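Local atomic coordinates of protein synthesis inhibitor I (Hordeum vulgare, PDB entry 4FBH), a protein that belongs to the plant ribosome-inactivating proteins, a family of protein synthesis inhibitors. Residues 43-48 with 219-224; 17-22 with 70-75. All coordinates share one frame; numbering follows the deposited sequence.

How the contacts relate
Starting from the N terminus, the chain lays down 17-22, at the end of edge strand 15-19, then runs through helix 24-38 to the hairpin at 43-48. Strand 63-69 brings it back to 70-75, which meets 17-22 and closes contact 2, a loop with 47 residues between its segments. Contact 1 closes later, when 219-224 at the end of helix 213-222 reaches 43-48 after 170 intervening residues. The two loops cross: 43-48 lies inside the one closed by contact 2, but its partner 219-224 lies beyond 70-75. Contact 2 joins neighbouring strand ends of the main sheet, while contact 1 ties the hairpin to the C-terminal end of helix 213-222. Their centres stand 35 Å apart, on opposite sides of the chain's centre.

Contact 1 of 2, residues 43-48 with 219-224; sequences HFSHNR and ALLKTD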
# COMPACT_ATOMS: atom_id res chain seq x y z
N HIS A 43 15.05 -11.10 -6.31
CA HIS A 43 13.91 -11.61 -7.08
C HIS A 43 13.22 -10.54 -7.90
O HIS A 43 12.48 -9.70 -7.38
CB HIS A 43 12.91 -12.31 -6.15
CG HIS A 43 11.79 -13.01 -6.88
ND1 HIS A 43 10.76 -13.63 -6.21
CD2 HIS A 43 11.54 -13.17 -8.20
CE1 HIS A 43 9.92 -14.15 -7.09
NE2 HIS A 43 10.38 -13.88 -8.31
N PHE A 44 13.47 -10.59 -9.20
CA PHE A 44 12.89 -9.66 -10.15
C PHE A 44 11.97 -10.42 -11.08
O PHE A 44 12.05 -11.64 -11.20
CB PHE A 44 13.99 -9.00 -10.99
CG PHE A 44 14.71 -7.89 -10.29
CD1 PHE A 44 15.73 -8.16 -9.39
CD2 PHE A 44 14.37 -6.56 -10.53
CE1 PHE A 44 16.39 -7.14 -8.74
CE2 PHE A 44 15.03 -5.53 -9.88
CZ PHE A 44 16.05 -5.82 -8.99
N SER A 45 11.09 -9.68 -11.75
CA SER A 45 10.27 -10.23 -12.80
C SER A 45 9.99 -9.11 -13.79
O SER A 45 9.35 -8.12 -13.44
CB SER A 45 8.96 -10.78 -12.25
OG SER A 45 8.05 -11.05 -13.30
N HIS A 46 10.50 -9.28 -15.01
CA HIS A 46 10.31 -8.31 -16.09
C HIS A 46 10.75 -6.91 -15.69
O HIS A 46 10.09 -5.93 -16.03
CB HIS A 46 8.85 -8.29 -16.56
CG HIS A 46 8.37 -9.60 -17.09
ND1 HIS A 46 7.98 -9.77 -18.41
CD2 HIS A 46 8.21 -10.80 -16.49
CE1 HIS A 46 7.60 -11.02 -18.59
NE2 HIS A 46 7.74 -11.67 -17.45
N ASN A 47 11.85 -6.84 -14.95
CA ASN A 47 12.43 -5.58 -14.50
C ASN A 47 11.66 -4.87 -13.38
O ASN A 47 12.00 -3.74 -13.00
CB ASN A 47 12.67 -4.62 -15.68
CG ASN A 47 13.69 -5.16 -16.66
OD1 ASN A 47 14.70 -5.76 -16.26
ND2 ASN A 47 13.44 -4.96 -17.95
N ARG A 48 10.65 -5.53 -12.83
CA ARG A 48 9.92 -4.98 -11.69
C ARG A 48 10.32 -5.69 -10.41
O ARG A 48 10.55 -6.90 -10.42
CB ARG A 48 8.40 -5.07 -11.91
CG ARG A 48 7.92 -4.48 -13.22
CD ARG A 48 8.40 -3.06 -13.40
NE ARG A 48 8.16 -2.28 -12.19
CZ ARG A 48 8.73 -1.12 -11.90
NH1 ARG A 48 9.59 -0.58 -12.75
NH2 ARG A 48 8.43 -0.50 -10.76
N ALA A 219 0.20 -13.49 -12.45
CA ALA A 219 0.22 -13.64 -13.91
C ALA A 219 1.56 -13.25 -14.59
O ALA A 219 1.92 -13.79 -15.64
CB ALA A 219 -0.94 -12.87 -14.54
N LEU A 220 2.27 -12.30 -14.00
CA LEU A 220 3.60 -11.95 -14.46
C LEU A 220 4.56 -13.05 -14.05
O LEU A 220 5.40 -13.48 -14.84
CB LEU A 220 4.05 -10.61 -13.88
CG LEU A 220 4.26 -9.46 -14.86
CD1 LEU A 220 5.15 -8.39 -14.25
CD2 LEU A 220 4.83 -9.96 -16.17
N LEU A 221 4.44 -13.52 -12.81
CA LEU A 221 5.35 -14.54 -12.30
C LEU A 221 5.31 -15.83 -13.13
O LEU A 221 6.34 -16.46 -13.34
CB LEU A 221 5.10 -14.82 -10.82
CG LEU A 221 5.48 -13.67 -9.87
CD1 LEU A 221 5.12 -13.97 -8.43
CD2 LEU A 221 6.97 -13.32 -9.99
N LYS A 222 4.12 -16.19 -13.60
CA LYS A 222 3.93 -17.41 -14.38
C LYS A 222 4.76 -17.41 -15.66
O LYS A 222 5.29 -18.45 -16.06
CB LYS A 222 2.47 -17.58 -14.74
CG LYS A 222 1.60 -18.07 -13.63
CD LYS A 222 0.17 -18.11 -14.11
CE LYS A 222 -0.78 -18.66 -13.07
NZ LYS A 222 -2.16 -18.63 -13.62
N THR A 223 4.88 -16.25 -16.29
CA THR A 223 5.63 -16.14 -17.53
C THR A 223 7.13 -16.40 -17.33
O THR A 223 7.86 -16.55 -18.31
CB THR A 223 5.43 -14.75 -18.19
OG1 THR A 223 6.03 -13.74 -17.37
CG2 THR A 223 3.95 -14.45 -18.37
N ASP A 224 7.57 -16.46 -16.07
CA ASP A 224 9.00 -16.60 -15.75
C ASP A 224 9.43 -18.04 -15.51
O ASP A 224 10.63 -18.34 -15.45
CB ASP A 224 9.37 -15.80 -14.51
CG ASP A 224 9.40 -14.32 -14.75
OD1 ASP A 224 9.83 -13.91 -15.84
OD2 ASP A 224 8.99 -13.58 -13.84
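Leu-220 covers one face of the His-46 ring and Thr-223 meets its edge where the tip of a small beta-hairpin docks on the C-terminal end of helix 213-222 and the residues that follow. The hairpin, formed by strands 44-45 and 48-49, reverses through a type I' turn from Ser-45 to Arg-48, with positive phi at both His-46 and Asn-47. Packing is tightest around the imidazole. Methyl CD2 of Leu-220 sits over the middle of one face, 3.5 Å from the centroid of the His-46 ring, in a CH-pi contact. Round the edge, NE2 of His-46 donates to OG1 of Thr-223 at 2.7 Å; the bond is bent, 137° at the hydrogen, with the oxygen 25° out of the ring plane. That hydroxyl is used twice, since OG1 of Thr-223 in turn gives its proton to O of Leu-220 at 2.6 Å, on a lone pair in the carbonyl plane. The ring is thus linked, through the hydroxyl, to a helix carbonyl, and Ala-247 and Ala-251 of helix 247-253 add further packing against it.

Towards His-43 the packing is sparser: a single methyl, CD2 of the buried Leu-221, makes the contact with both neighbours, 3.9 Å from CB of Ser-45 and 3.8 Å from NE2 of His-43. The solvent side belongs to the exposed Asp-224, with one hydrogen bond to the hairpin. Chi1 of 167° swings OG of Ser-45 away from its own backbone N and out to the carboxylate, where it meets the syn lone pair of Asp-224 OD2 at 2.8 Å.

Contact 2 of 2, residues 17-22 with 70-75; sequences TFNVQA and ASPTSA
OD1 of Asn-19 accepts the backbone N-H of Gln-21 at 2.8 Å, a fairly straight bond of 158° at the hydrogen that meets the oxygen in the plane of the amide. It makes an Asx turn, set inside a type I beta turn from Asn-19 to Ala-22 that is closed by N of Ala-22 on O of Asn-19 at 3.0 Å. With CG anti to the backbone N (chi1 -171°) and OD1 tied to the backbone two residues on, the rotation of the amide is settled and the other end faces the loop 70-75. There ND2 of Asn-19 lies over the face of the Ser-71 to Pro-72 peptide bond, 3.3 Å from N of Pro-72. This is packing without a hydrogen bond: the proline nitrogen has no hydrogen to give, and its lone pair is delocalised into the peptide bond.

Strand 15-19, at the edge of the mixed six-stranded sheet, runs parallel to strand 63-69, and both end here: Val-20 still pairs through its backbone with Lys-69 before the two strands part. Just beyond that pairing, CB of Val-20 packs on CA of Ala-70 at 4.2 Å, while the valine also meets Leu-138 and Ala-139 of helix 135-146. Arg-135 of the same helix uses NH1 to hold the carbonyl oxygens of Val-20 and Ala-22. On the exposed side CG of Gln-21 makes a loose contact with O of Ala-70, at 4.2 Å. OG of Ser-71 gives that carbonyl a weak hydrogen bond.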
# COMPACT_ATOMS: atom_id res chain seq x y z
N THR A 17 9.13 9.61 4.36
CA THR A 17 8.46 10.85 4.73
C THR A 17 8.01 11.61 3.49
O THR A 17 8.72 11.63 2.49
CB THR A 17 9.40 11.72 5.58
OG1 THR A 17 9.71 11.01 6.79
CG2 THR A 17 8.75 13.04 5.94
N PHE A 18 6.81 12.20 3.54
CA PHE A 18 6.33 13.03 2.46
C PHE A 18 5.64 14.28 2.99
O PHE A 18 4.83 14.22 3.91
CB PHE A 18 5.41 12.26 1.54
CG PHE A 18 4.94 13.05 0.34
CD1 PHE A 18 5.85 13.56 -0.58
CD2 PHE A 18 3.59 13.27 0.12
CE1 PHE A 18 5.42 14.28 -1.69
CE2 PHE A 18 3.15 13.99 -0.99
CZ PHE A 18 4.07 14.50 -1.89
N ASN A 19 5.98 15.43 2.43
CA ASN A 19 5.26 16.65 2.74
C ASN A 19 4.15 16.85 1.72
O ASN A 19 4.39 16.83 0.51
CB ASN A 19 6.20 17.86 2.75
CG ASN A 19 5.52 19.11 3.28
OD1 ASN A 19 4.59 19.62 2.68
ND2 ASN A 19 5.98 19.58 4.43
N VAL A 20 2.94 17.05 2.22
CA VAL A 20 1.73 17.19 1.41
C VAL A 20 1.82 18.32 0.38
O VAL A 20 1.21 18.26 -0.69
CB VAL A 20 0.50 17.38 2.35
CG1 VAL A 20 -0.67 18.01 1.63
CG2 VAL A 20 0.11 16.04 2.96
N GLN A 21 2.63 19.34 0.68
CA GLN A 21 2.73 20.53 -0.17
C GLN A 21 3.83 20.42 -1.24
O GLN A 21 3.99 21.33 -2.06
CB GLN A 21 2.96 21.77 0.69
CG GLN A 21 1.80 22.10 1.63
CD GLN A 21 0.50 22.32 0.87
OE1 GLN A 21 0.49 22.98 -0.17
NE2 GLN A 21 -0.59 21.77 1.38
N ALA A 22 4.57 19.32 -1.22
CA ALA A 22 5.67 19.10 -2.15
C ALA A 22 5.19 18.84 -3.57
O ALA A 22 4.01 18.62 -3.82
CB ALA A 22 6.55 17.96 -1.68
N ALA A 70 1.46 17.66 7.06
CA ALA A 70 0.55 18.59 6.41
C ALA A 70 1.23 19.94 6.22
O ALA A 70 0.74 20.79 5.47
CB ALA A 70 -0.73 18.75 7.22
N SER A 71 2.35 20.12 6.91
CA SER A 71 3.08 21.38 6.88
C SER A 71 4.56 21.14 7.16
O SER A 71 4.91 20.17 7.84
CB SER A 71 2.49 22.36 7.90
OG SER A 71 1.22 22.83 7.47
N PRO A 72 5.44 22.00 6.61
CA PRO A 72 6.89 21.97 6.76
C PRO A 72 7.40 21.49 8.12
O PRO A 72 8.19 20.55 8.18
CB PRO A 72 7.30 23.44 6.54
CG PRO A 72 6.01 24.17 6.11
CD PRO A 72 5.04 23.11 5.72
N THR A 73 6.95 22.12 9.20
CA THR A 73 7.52 21.85 10.52
C THR A 73 6.59 21.01 11.40
O THR A 73 7.04 20.41 12.38
CB THR A 73 7.90 23.15 11.26
OG1 THR A 73 8.82 22.85 12.32
CG2 THR A 73 6.67 23.83 11.84
N SER A 74 5.31 20.97 11.03
CA SER A 74 4.31 20.23 11.80
C SER A 74 4.70 18.77 11.99
O SER A 74 5.29 18.15 11.10
CB SER A 74 2.94 20.32 11.12
OG SER A 74 2.40 21.63 11.24
N ALA A 75 4.38 18.22 13.15
CA ALA A 75 4.59 16.80 13.37
C ALA A 75 3.70 16.09 12.37
O ALA A 75 2.67 16.63 11.96
CB ALA A 75 4.23 16.41 14.79